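Local coordinates for conserved protein (Methanosarcina mazei, PDB 4DPO), which is of unknown function but belongs to the antibiotic biosynthesis monooxygenase family, which suggests a possible catalytic role, at residues 31-36 and 71-76; 63-68 and 75-80. All coordinates share one frame; numbering follows the deposited sequence.

Contact 1: 31-36 and 71-76; sequences KNQVKP and PEILTM
N32 and L74 form the hydrogen-bonded pair between the end of strand 26-33 and the start of strand 73-80, which run antiparallel. N32 N donates to L74 O at 3.1 Å, while L74 N returns a bond of 2.9 Å to N32 O. That same oxygen also receives the CA-H of I73, the CA of I73 lying 3.3 Å from N32 O. Beyond it V34 N donates to E72 O at 2.9 Å, extending the pairing to the corner where the chain turns at P71 and E72. The tightly packed part is the N32 and L74 face, where N32, V34 and L74 are buried: V34 CG2 meets L74 CD2 at 4.1 Å, beneath F42, M43 and V39 of helix 39-54. On the other face K31, Q33 and I73 stay partly exposed, although T75 is buried. There the CB of K31 passes T75 OG1 at 3.5 Å, a hydroxyl hydrogen-bonded to Y115 of the second subunit, and Q33 CG meets I73 CD1 at 4.1 Å. The solvent side is the far end, where exposed P36 crosses the partly exposed E72 side chain at about a right angle. Helices on one face and a partner subunit on the other are characteristic of the ferredoxin-like alpha+beta fold of dimeric antibiotic biosynthesis monooxygenases.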
loop_
_atom_site.group_PDB
_atom_site.type_symbol
_atom_site.label_atom_id
_atom_site.label_comp_id
_atom_site.label_asym_id
_atom_site.label_seq_id
_atom_site.Cartn_x
_atom_site.Cartn_y
_atom_site.Cartn_z
ATOM N N LYS A 31 -2.360 7.569 -3.510
ATOM C CA LYS A 31 -1.999 8.618 -2.564
ATOM C C LYS A 31 -2.502 10.035 -2.914
ATOM O O LYS A 31 -2.216 10.576 -3.980
ATOM C CB LYS A 31 -0.496 8.590 -2.367
ATOM C CG LYS A 31 0.091 9.744 -1.613
ATOM C CD LYS A 31 1.452 9.285 -1.233
ATOM C CE LYS A 31 2.454 10.395 -1.225
ATOM N NZ LYS A 31 3.774 9.699 -1.392
ATOM N N ASN A 32 -3.270 10.627 -2.032
ATOM C CA ASN A 32 -3.786 11.941 -2.311
ATOM C C ASN A 32 -3.135 13.026 -1.461
ATOM O O ASN A 32 -2.807 12.801 -0.259
ATOM C CB ASN A 32 -5.258 11.950 -1.998
ATOM C CG ASN A 32 -6.016 11.034 -2.873
ATOM O OD1 ASN A 32 -6.451 9.934 -2.471
ATOM N ND2 ASN A 32 -6.190 11.469 -4.100
ATOM N N GLN A 33 -2.946 14.208 -2.054
ATOM C CA GLN A 33 -2.620 15.376 -1.233
ATOM C C GLN A 33 -3.764 16.357 -1.236
ATOM O O GLN A 33 -4.223 16.797 -2.286
ATOM C CB GLN A 33 -1.338 16.048 -1.641
ATOM C CG GLN A 33 -0.923 17.083 -0.612
ATOM C CD GLN A 33 0.341 17.779 -1.007
ATOM O OE1 GLN A 33 1.246 17.143 -1.530
ATOM N NE2 GLN A 33 0.415 19.092 -0.789
ATOM N N VAL A 34 -4.218 16.688 -0.044
ATOM C CA VAL A 34 -5.506 17.353 0.127
ATOM C C VAL A 34 -5.363 18.855 0.537
ATOM O O VAL A 34 -4.402 19.255 1.243
ATOM C CB VAL A 34 -6.453 16.477 1.067
ATOM C CG1 VAL A 34 -7.791 17.127 1.289
ATOM C CG2 VAL A 34 -6.687 15.101 0.444
ATOM N N LYS A 35 -6.284 19.679 0.031
ATOM C CA LYS A 35 -6.392 21.075 0.464
ATOM C C LYS A 35 -6.893 21.065 1.934
ATOM O O LYS A 35 -8.008 20.545 2.187
ATOM C CB LYS A 35 -7.395 21.844 -0.427
ATOM C CG LYS A 35 -6.943 22.212 -1.855
ATOM C CD LYS A 35 -8.122 22.849 -2.591
ATOM C CE LYS A 35 -8.073 22.631 -4.099
ATOM N NZ LYS A 35 -7.510 23.784 -4.839
ATOM N N PRO A 36 -6.093 21.635 2.894
ATOM C CA PRO A 36 -6.467 21.604 4.327
ATOM C C PRO A 36 -7.924 21.968 4.598
ATOM O O PRO A 36 -8.533 21.396 5.510
ATOM C CB PRO A 36 -5.505 22.612 4.967
ATOM C CG PRO A 36 -4.253 22.494 4.128
ATOM C CD PRO A 36 -4.721 22.166 2.706
ATOM N N PRO A 71 -1.007 15.139 7.996
ATOM C CA PRO A 71 -2.497 14.960 8.081
ATOM C C PRO A 71 -3.278 15.127 6.776
ATOM O O PRO A 71 -4.491 14.812 6.717
ATOM C CB PRO A 71 -2.962 16.036 9.086
ATOM C CG PRO A 71 -1.703 16.817 9.495
ATOM C CD PRO A 71 -0.494 16.297 8.762
ATOM N N GLU A 72 -2.587 15.669 5.770
ATOM C CA GLU A 72 -3.170 16.033 4.495
ATOM C C GLU A 72 -2.809 15.060 3.388
ATOM O O GLU A 72 -3.371 15.136 2.293
ATOM C CB GLU A 72 -2.700 17.414 4.089
ATOM C CG GLU A 72 -3.649 18.489 4.603
ATOM C CD GLU A 72 -3.233 19.016 5.976
ATOM O OE1 GLU A 72 -2.017 19.349 6.104
ATOM O OE2 GLU A 72 -4.102 19.090 6.900
ATOM N N ILE A 73 -1.832 14.195 3.659
ATOM C CA ILE A 73 -1.528 13.101 2.792
ATOM C C ILE A 73 -2.497 12.003 3.177
ATOM O O ILE A 73 -2.329 11.399 4.213
ATOM C CB ILE A 73 -0.113 12.612 3.073
ATOM C CG1 ILE A 73 0.899 13.770 2.931
ATOM C CG2 ILE A 73 0.211 11.364 2.209
ATOM C CD1 ILE A 73 1.224 14.232 1.469
ATOM N N LEU A 74 -3.500 11.753 2.347
ATOM C CA LEU A 74 -4.513 10.724 2.582
ATOM C C LEU A 74 -4.586 9.594 1.477
ATOM O O LEU A 74 -5.101 9.815 0.349
ATOM C CB LEU A 74 -5.871 11.380 2.716
ATOM C CG LEU A 74 -6.489 11.855 4.049
ATOM C CD1 LEU A 74 -5.913 11.204 5.260
ATOM C CD2 LEU A 74 -6.481 13.374 4.188
ATOM N N THR A 75 -4.114 8.383 1.799
ATOM C CA THR A 75 -3.929 7.378 0.769
ATOM C C THR A 75 -5.092 6.397 0.731
ATOM O O THR A 75 -5.717 6.153 1.744
ATOM C CB THR A 75 -2.574 6.741 0.957
ATOM O OG1 THR A 75 -1.563 7.775 0.847
ATOM C CG2 THR A 75 -2.304 5.644 -0.077
HETATM N N MSE A 76 -5.464 5.916 -0.449
HETATM C CA MSE A 76 -6.431 4.837 -0.575
HETATM C C MSE A 76 -5.710 3.484 -0.703
HETATM O O MSE A 76 -4.794 3.328 -1.515
HETATM C CB MSE A 76 -7.284 5.033 -1.804
HETATM C CG MSE A 76 -8.731 5.264 -1.533
HETATM SE SE MSE A 76 -8.890 7.230 -1.369
HETATM C CE MSE A 76 -7.165 7.793 -0.676
#

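Contact 2: 63-68 and 75-80; sequences GVYQEL and TMLEEW
Y65 and L77 both hold CG anti to their own carbonyl carbon (chi1 -67° and -64°), and from neighbouring strands these torsions bring the phenol ring and the leucine branch together on one face of the sheet. The two side chains cross at about a right angle. L77 CD1 sits over one face of the ring, 3.9 Å from the centroid of the Y65 ring and 19° off its normal, a CH-pi contact displaced toward the CD1 rim. L77 CB and CG pack against Y65 CD1 and CE1. G63, with no side chain, leaves room beside Y65 CE1 for the ring to lean back over its own strand.

Four backbone bonds fix this register. G63 and L77 exchange a pair, of which L77 N to G63 O is almost straight. Y65 and T75 exchange the other: Y65 N reaches T75 O at 2.8 Å, and T75 N reaches Y65 O at 2.7 Å. T75 O also accepts the CA-H of V64, at 3.3 Å from V64 CA. On the opposite face V64 CG2 lies 4.3 Å from M76 CE, a lighter apolar contact. Further along, W80 NE1 donates in its ring plane to E78 OE1 at 2.8 Å, near helix 83-90. Residues Y65 to E67 also pair antiparallel with a strand of the second subunit, so this is a beta hairpin whose outer strand carries the sheet across the dimer interface.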
loop_
_atom_site.group_PDB
_atom_site.type_symbol
_atom_site.label_atom_id
_atom_site.label_comp_id
_atom_site.label_asym_id
_atom_site.label_seq_id
_atom_site.Cartn_x
_atom_site.Cartn_y
_atom_site.Cartn_z
ATOM N N GLY A 63 -9.834 0.895 2.147
ATOM C CA GLY A 63 -9.857 1.794 3.273
ATOM C C GLY A 63 -9.117 3.049 2.909
ATOM O O GLY A 63 -8.407 3.055 1.881
ATOM N N VAL A 64 -9.262 4.096 3.717
ATOM C CA VAL A 64 -8.386 5.256 3.544
ATOM C C VAL A 64 -7.490 5.537 4.735
ATOM O O VAL A 64 -7.933 5.454 5.878
ATOM C CB VAL A 64 -9.121 6.544 2.984
ATOM C CG1 VAL A 64 -10.577 6.551 3.300
ATOM C CG2 VAL A 64 -8.427 7.826 3.432
ATOM N N TYR A 65 -6.237 5.846 4.461
ATOM C CA TYR A 65 -5.255 5.895 5.493
ATOM C C TYR A 65 -4.533 7.272 5.490
ATOM O O TYR A 65 -4.483 7.944 4.453
ATOM C CB TYR A 65 -4.282 4.753 5.263
ATOM C CG TYR A 65 -4.863 3.334 5.446
ATOM C CD1 TYR A 65 -5.702 2.740 4.475
ATOM C CD2 TYR A 65 -4.524 2.570 6.564
ATOM C CE1 TYR A 65 -6.222 1.463 4.628
ATOM C CE2 TYR A 65 -5.049 1.296 6.742
ATOM C CZ TYR A 65 -5.901 0.739 5.779
ATOM O OH TYR A 65 -6.410 -0.552 6.004
ATOM N N GLN A 66 -3.958 7.709 6.611
ATOM C CA GLN A 66 -3.320 9.019 6.633
ATOM C C GLN A 66 -1.901 8.864 7.069
ATOM O O GLN A 66 -1.631 8.104 7.989
ATOM C CB GLN A 66 -4.009 9.919 7.612
ATOM C CG GLN A 66 -3.301 11.216 7.861
ATOM C CD GLN A 66 -3.869 11.909 9.088
ATOM O OE1 GLN A 66 -3.640 11.471 10.204
ATOM N NE2 GLN A 66 -4.626 12.986 8.884
ATOM N N GLU A 67 -0.983 9.555 6.399
ATOM C CA GLU A 67 0.417 9.429 6.714
ATOM C C GLU A 67 0.640 10.103 8.032
ATOM O O GLU A 67 0.061 11.163 8.293
ATOM C CB GLU A 67 1.294 10.111 5.695
ATOM C CG GLU A 67 2.726 10.029 6.147
ATOM C CD GLU A 67 3.731 10.078 5.049
ATOM O OE1 GLU A 67 3.486 10.800 4.074
ATOM O OE2 GLU A 67 4.790 9.412 5.182
ATOM N N LEU A 68 1.511 9.510 8.840
ATOM C CA LEU A 68 1.616 9.861 10.222
ATOM C C LEU A 68 1.850 11.368 10.467
ATOM O O LEU A 68 0.991 12.103 11.071
ATOM C CB LEU A 68 2.665 8.971 10.898
ATOM C CG LEU A 68 2.113 7.826 11.778
ATOM C CD1 LEU A 68 0.884 7.166 11.174
ATOM C CD2 LEU A 68 3.157 6.793 12.105
ATOM N N THR A 75 -4.114 8.383 1.799
ATOM C CA THR A 75 -3.929 7.378 0.769
ATOM C C THR A 75 -5.092 6.397 0.731
ATOM O O THR A 75 -5.717 6.153 1.744
ATOM C CB THR A 75 -2.574 6.741 0.957
ATOM O OG1 THR A 75 -1.563 7.775 0.847
ATOM C CG2 THR A 75 -2.304 5.644 -0.077
HETATM N N MSE A 76 -5.464 5.916 -0.449
HETATM C CA MSE A 76 -6.431 4.837 -0.575
HETATM C C MSE A 76 -5.710 3.484 -0.703
HETATM O O MSE A 76 -4.794 3.328 -1.515
HETATM C CB MSE A 76 -7.284 5.033 -1.804
HETATM C CG MSE A 76 -8.731 5.264 -1.533
HETATM SE SE MSE A 76 -8.890 7.230 -1.369
HETATM C CE MSE A 76 -7.165 7.793 -0.676
ATOM N N LEU A 77 -6.099 2.507 0.106
ATOM C CA LEU A 77 -5.378 1.237 0.089
ATOM C C LEU A 77 -6.394 0.183 -0.163
ATOM O O LEU A 77 -7.369 0.104 0.565
ATOM C CB LEU A 77 -4.584 0.981 1.376
ATOM C CG LEU A 77 -3.440 1.962 1.679
ATOM C CD1 LEU A 77 -2.700 1.407 2.868
ATOM C CD2 LEU A 77 -2.460 2.184 0.513
ATOM N N GLU A 78 -6.185 -0.598 -1.215
ATOM C CA GLU A 78 -7.214 -1.496 -1.674
ATOM C C GLU A 78 -6.621 -2.831 -2.041
ATOM O O GLU A 78 -5.407 -2.925 -2.309
ATOM C CB GLU A 78 -7.904 -0.926 -2.909
ATOM C CG GLU A 78 -7.919 0.582 -2.947
ATOM C CD GLU A 78 -8.466 1.128 -4.249
ATOM O OE1 GLU A 78 -8.751 0.340 -5.161
ATOM O OE2 GLU A 78 -8.627 2.353 -4.378
ATOM N N GLU A 79 -7.482 -3.852 -2.048
ATOM C CA GLU A 79 -7.113 -5.118 -2.592
ATOM C C GLU A 79 -8.293 -5.740 -3.265
ATOM O O GLU A 79 -9.373 -5.792 -2.717
ATOM C CB GLU A 79 -6.558 -6.021 -1.492
ATOM C CG GLU A 79 -5.781 -7.226 -2.051
ATOM C CD GLU A 79 -5.430 -8.243 -0.971
ATOM O OE1 GLU A 79 -5.355 -7.824 0.225
ATOM O OE2 GLU A 79 -5.237 -9.446 -1.313
ATOM N N TRP A 80 -8.035 -6.228 -4.448
ATOM C CA TRP A 80 -9.011 -6.663 -5.389
ATOM C C TRP A 80 -8.656 -8.080 -5.748
ATOM O O TRP A 80 -7.463 -8.386 -5.846
ATOM C CB TRP A 80 -8.909 -5.783 -6.639
ATOM C CG TRP A 80 -9.448 -4.428 -6.351
ATOM C CD1 TRP A 80 -8.739 -3.307 -6.074
ATOM C CD2 TRP A 80 -10.835 -4.066 -6.217
ATOM N NE1 TRP A 80 -9.593 -2.263 -5.806
ATOM C CE2 TRP A 80 -10.884 -2.710 -5.897
ATOM C CE3 TRP A 80 -12.042 -4.763 -6.377
ATOM C CZ2 TRP A 80 -12.083 -2.040 -5.712
ATOM C CZ3 TRP A 80 -13.226 -4.090 -6.202
ATOM C CH2 TRP A 80 -13.243 -2.764 -5.866
#

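In the fold
From the N terminus, strand 26-33 leads through 31-36 into helix 39-54 and then strand 59-67; the chain turns back as strand 73-80, where both contacts end. Contact 1 closes the long excursion through that helix and strand. Contact 2 closes the short hairpin turn, and its first segment lies inside the loop of contact 1. Strand 73-80 pairs on one side with 26-33 and on the other with 59-67, and T75 and M76 take part in both contacts. The two contacts also meet directly, P71 O lying 2.8 Å from Q66 NE2 in a probable hydrogen bond. Together they join three neighbouring strands of the sheet, and residues of both also touch the second subunit.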